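Local coordinates for L-arabinose ABC transporter, periplasmic L-arabinose-binding protein (Burkholderia thailandensis, PDB 4KZK) that binds galactose in the cleft between its two lobes and probably delivers L-arabinose and related sugars to an ABC transporter in the inner membrane, at residues D47-Q52 and N239-V244. Numbering follows the deposited sequence.
Sequences DDPWFQ and NDDTTV. With GAL (beta-D-galactopyranose), chain B.
D48 and N239 meet through the sugar, both using the O3 hydroxyl of beta-D-galactopyranose. This hydroxyl donates to D48 OD2 over 2.6 Å and accepts from N239 ND2 over 3.0 Å, the latter bond nearly straight (N-H...O 177°). Being donor and acceptor at once fixes the direction of the O3 proton toward the carboxylate. On the sugar's C4–C5 side, W50 covers it with a ring face, CD1 lying 3.6 Å from GAL C4, a CH-pi contact; W50 NE1 is itself hydrogen-bonded to D123, which also binds the sugar.

D48 and D241 also approach as like charges, their carboxylate planes 61° apart and D48 OD1 3.9 Å from D241 OD2. Two waters mediate: one donates to D48 OD1 and D241 OD1, the other to D47 O and D241 OD2, which should ease the repulsion.

D48 and N239 each sit at the start of a helix. In D48, CG anti to the backbone N (chi1 169°) lies beside the carbonyl carbon, from where OD1 caps helix 49-65 by accepting from W50 N at 2.9 Å, leaving OD2 for the sugar. N239 divides its amide likewise: OD1 accepts from T242 N at 2.9 Å, capping helix 240-252, while ND2 serves O3. N266 and R185, which also bind galactose, lie close to the N239 side chain.

Here two N-cap side chains from facing lobes converge on one hydroxyl. A sugar enclosed between two lobes, hydrogen-bonded by polar side chains from both and packed against an aromatic ring, is typical of bacterial solute-binding proteins of this family.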
loop_
_atom_site.group_PDB
_atom_site.type_symbol
_atom_site.label_atom_id
_atom_site.label_comp_id
_atom_site.label_asym_id
_atom_site.label_seq_id
_atom_site.Cartn_x
_atom_site.Cartn_y
_atom_site.Cartn_z
ATOM N N ASP A 47 10.837 -2.413 -5.512
ATOM C CA ASP A 47 11.382 -1.086 -5.224
ATOM C C ASP A 47 10.472 -0.279 -4.285
ATOM O O ASP A 47 10.718 0.906 -4.060
ATOM C CB ASP A 47 11.685 -0.327 -6.522
ATOM C CG ASP A 47 10.466 -0.096 -7.383
ATOM O OD1 ASP A 47 9.456 -0.835 -7.233
ATOM O OD2 ASP A 47 10.510 0.796 -8.263
ATOM N N ASP A 48 9.433 -0.916 -3.764
ATOM C CA ASP A 48 8.594 -0.361 -2.691
ATOM C C ASP A 48 9.049 -1.062 -1.407
ATOM O O ASP A 48 8.964 -2.286 -1.306
ATOM C CB ASP A 48 7.120 -0.663 -2.991
ATOM C CG ASP A 48 6.176 -0.362 -1.833
ATOM O OD1 ASP A 48 6.643 0.013 -0.740
ATOM O OD2 ASP A 48 4.949 -0.566 -2.040
ATOM N N PRO A 49 9.541 -0.282 -0.424
ATOM C CA PRO A 49 10.143 -0.898 0.767
ATOM C C PRO A 49 9.142 -1.686 1.588
ATOM O O PRO A 49 9.548 -2.519 2.383
ATOM C CB PRO A 49 10.691 0.287 1.542
ATOM C CG PRO A 49 9.889 1.457 1.091
ATOM C CD PRO A 49 9.593 1.192 -0.364
ATOM N N TRP A 50 7.842 -1.443 1.410
ATOM C CA TRP A 50 6.823 -2.294 2.037
ATOM C C TRP A 50 7.045 -3.768 1.715
ATOM O O TRP A 50 6.945 -4.627 2.598
ATOM C CB TRP A 50 5.410 -1.847 1.616
ATOM C CG TRP A 50 4.353 -2.752 2.095
ATOM C CD1 TRP A 50 3.650 -3.669 1.362
ATOM C CD2 TRP A 50 3.895 -2.875 3.429
ATOM N NE1 TRP A 50 2.774 -4.337 2.168
ATOM C CE2 TRP A 50 2.904 -3.869 3.447
ATOM C CE3 TRP A 50 4.245 -2.253 4.637
ATOM C CZ2 TRP A 50 2.257 -4.260 4.628
ATOM C CZ3 TRP A 50 3.594 -2.637 5.783
ATOM C CH2 TRP A 50 2.595 -3.608 5.762
ATOM N N PHE A 51 7.345 -4.069 0.454
ATOM C CA PHE A 51 7.516 -5.455 0.053
ATOM C C PHE A 51 8.840 -6.008 0.532
ATOM O O PHE A 51 8.948 -7.180 0.852
ATOM C CB PHE A 51 7.308 -5.601 -1.466
ATOM C CG PHE A 51 5.888 -5.376 -1.865
ATOM C CD1 PHE A 51 4.909 -6.246 -1.467
ATOM C CD2 PHE A 51 5.506 -4.259 -2.575
ATOM C CE1 PHE A 51 3.585 -5.990 -1.766
ATOM C CE2 PHE A 51 4.184 -3.999 -2.858
ATOM C CZ PHE A 51 3.229 -4.884 -2.467
ATOM N N GLN A 52 9.833 -5.151 0.613
ATOM C CA GLN A 52 11.091 -5.533 1.255
ATOM C C GLN A 52 10.837 -5.883 2.731
ATOM O O GLN A 52 11.426 -6.831 3.284
ATOM C CB GLN A 52 12.151 -4.424 1.105
ATOM C CG GLN A 52 12.597 -4.175 -0.348
ATOM C CD GLN A 52 13.360 -5.333 -0.982
ATOM O OE1 GLN A 52 13.887 -6.196 -0.286
ATOM N NE2 GLN A 52 13.417 -5.356 -2.314
ATOM N N ASN A 239 -0.534 4.982 -1.156
ATOM C CA ASN A 239 0.610 4.611 -0.325
ATOM C C ASN A 239 1.591 5.763 -0.223
ATOM O O ASN A 239 1.381 6.825 -0.802
ATOM C CB ASN A 239 1.282 3.305 -0.821
ATOM C CG ASN A 239 1.955 3.447 -2.180
ATOM O OD1 ASN A 239 1.955 4.508 -2.788
ATOM N ND2 ASN A 239 2.531 2.354 -2.662
ATOM N N ASP A 240 2.672 5.552 0.534
ATOM C CA ASP A 240 3.718 6.565 0.676
ATOM C C ASP A 240 4.335 6.951 -0.665
ATOM O O ASP A 240 4.625 8.138 -0.915
ATOM C CB ASP A 240 4.841 6.093 1.623
ATOM C CG ASP A 240 4.392 5.924 3.055
ATOM O OD1 ASP A 240 3.454 6.607 3.465
ATOM O OD2 ASP A 240 5.001 5.109 3.792
ATOM N N ASP A 241 4.576 5.962 -1.512
ATOM C CA ASP A 241 5.261 6.192 -2.772
ATOM C C ASP A 241 4.513 7.156 -3.677
ATOM O O ASP A 241 5.093 8.098 -4.205
ATOM C CB ASP A 241 5.459 4.860 -3.485
ATOM C CG ASP A 241 6.213 3.844 -2.635
ATOM O OD1 ASP A 241 5.992 3.821 -1.425
ATOM O OD2 ASP A 241 6.925 3.006 -3.215
ATOM N N THR A 242 3.215 6.932 -3.826
ATOM C CA THR A 242 2.376 7.798 -4.634
ATOM C C THR A 242 2.269 9.165 -3.970
ATOM O O THR A 242 2.474 10.168 -4.612
ATOM C CB THR A 242 0.999 7.157 -4.915
ATOM O OG1 THR A 242 0.383 6.695 -3.705
ATOM C CG2 THR A 242 1.196 5.994 -5.817
ATOM N N THR A 243 2.015 9.198 -2.672
ATOM C CA THR A 243 1.913 10.450 -1.936
ATOM C C THR A 243 3.122 11.330 -2.129
ATOM O O THR A 243 2.999 12.541 -2.369
ATOM C CB THR A 243 1.611 10.183 -0.438
ATOM O OG1 THR A 243 0.392 9.425 -0.344
ATOM C CG2 THR A 243 1.448 11.474 0.330
ATOM N N VAL A 244 4.315 10.733 -2.040
ATOM C CA VAL A 244 5.575 11.491 -2.182
ATOM C C VAL A 244 5.695 12.058 -3.593
ATOM O O VAL A 244 6.286 13.118 -3.809
ATOM C CB VAL A 244 6.809 10.610 -1.883
ATOM C CG1 VAL A 244 8.081 11.161 -2.549
ATOM C CG2 VAL A 244 6.979 10.473 -0.395
HETATM C C1 GAL B . -0.339 -2.452 -1.788
HETATM C C2 GAL B . 0.587 -1.258 -2.009
HETATM C C3 GAL B . 1.683 -1.292 -0.935
HETATM C C4 GAL B . 1.047 -1.366 0.450
HETATM C C5 GAL B . 0.138 -2.580 0.516
HETATM C C6 GAL B . -0.578 -2.676 1.856
HETATM O O1 GAL B . -1.405 -2.331 -2.709
HETATM O O2 GAL B . 1.146 -1.368 -3.297
HETATM O O3 GAL B . 2.553 -0.159 -1.043
HETATM O O4 GAL B . 0.356 -0.177 0.749
HETATM O O5 GAL B . -0.872 -2.434 -0.473
HETATM O O6 GAL B . -1.424 -3.813 1.895
HETATM O O HOH W 1 9.661 3.229 -3.065
HETATM O O HOH W 2 6.136 2.261 0.691
#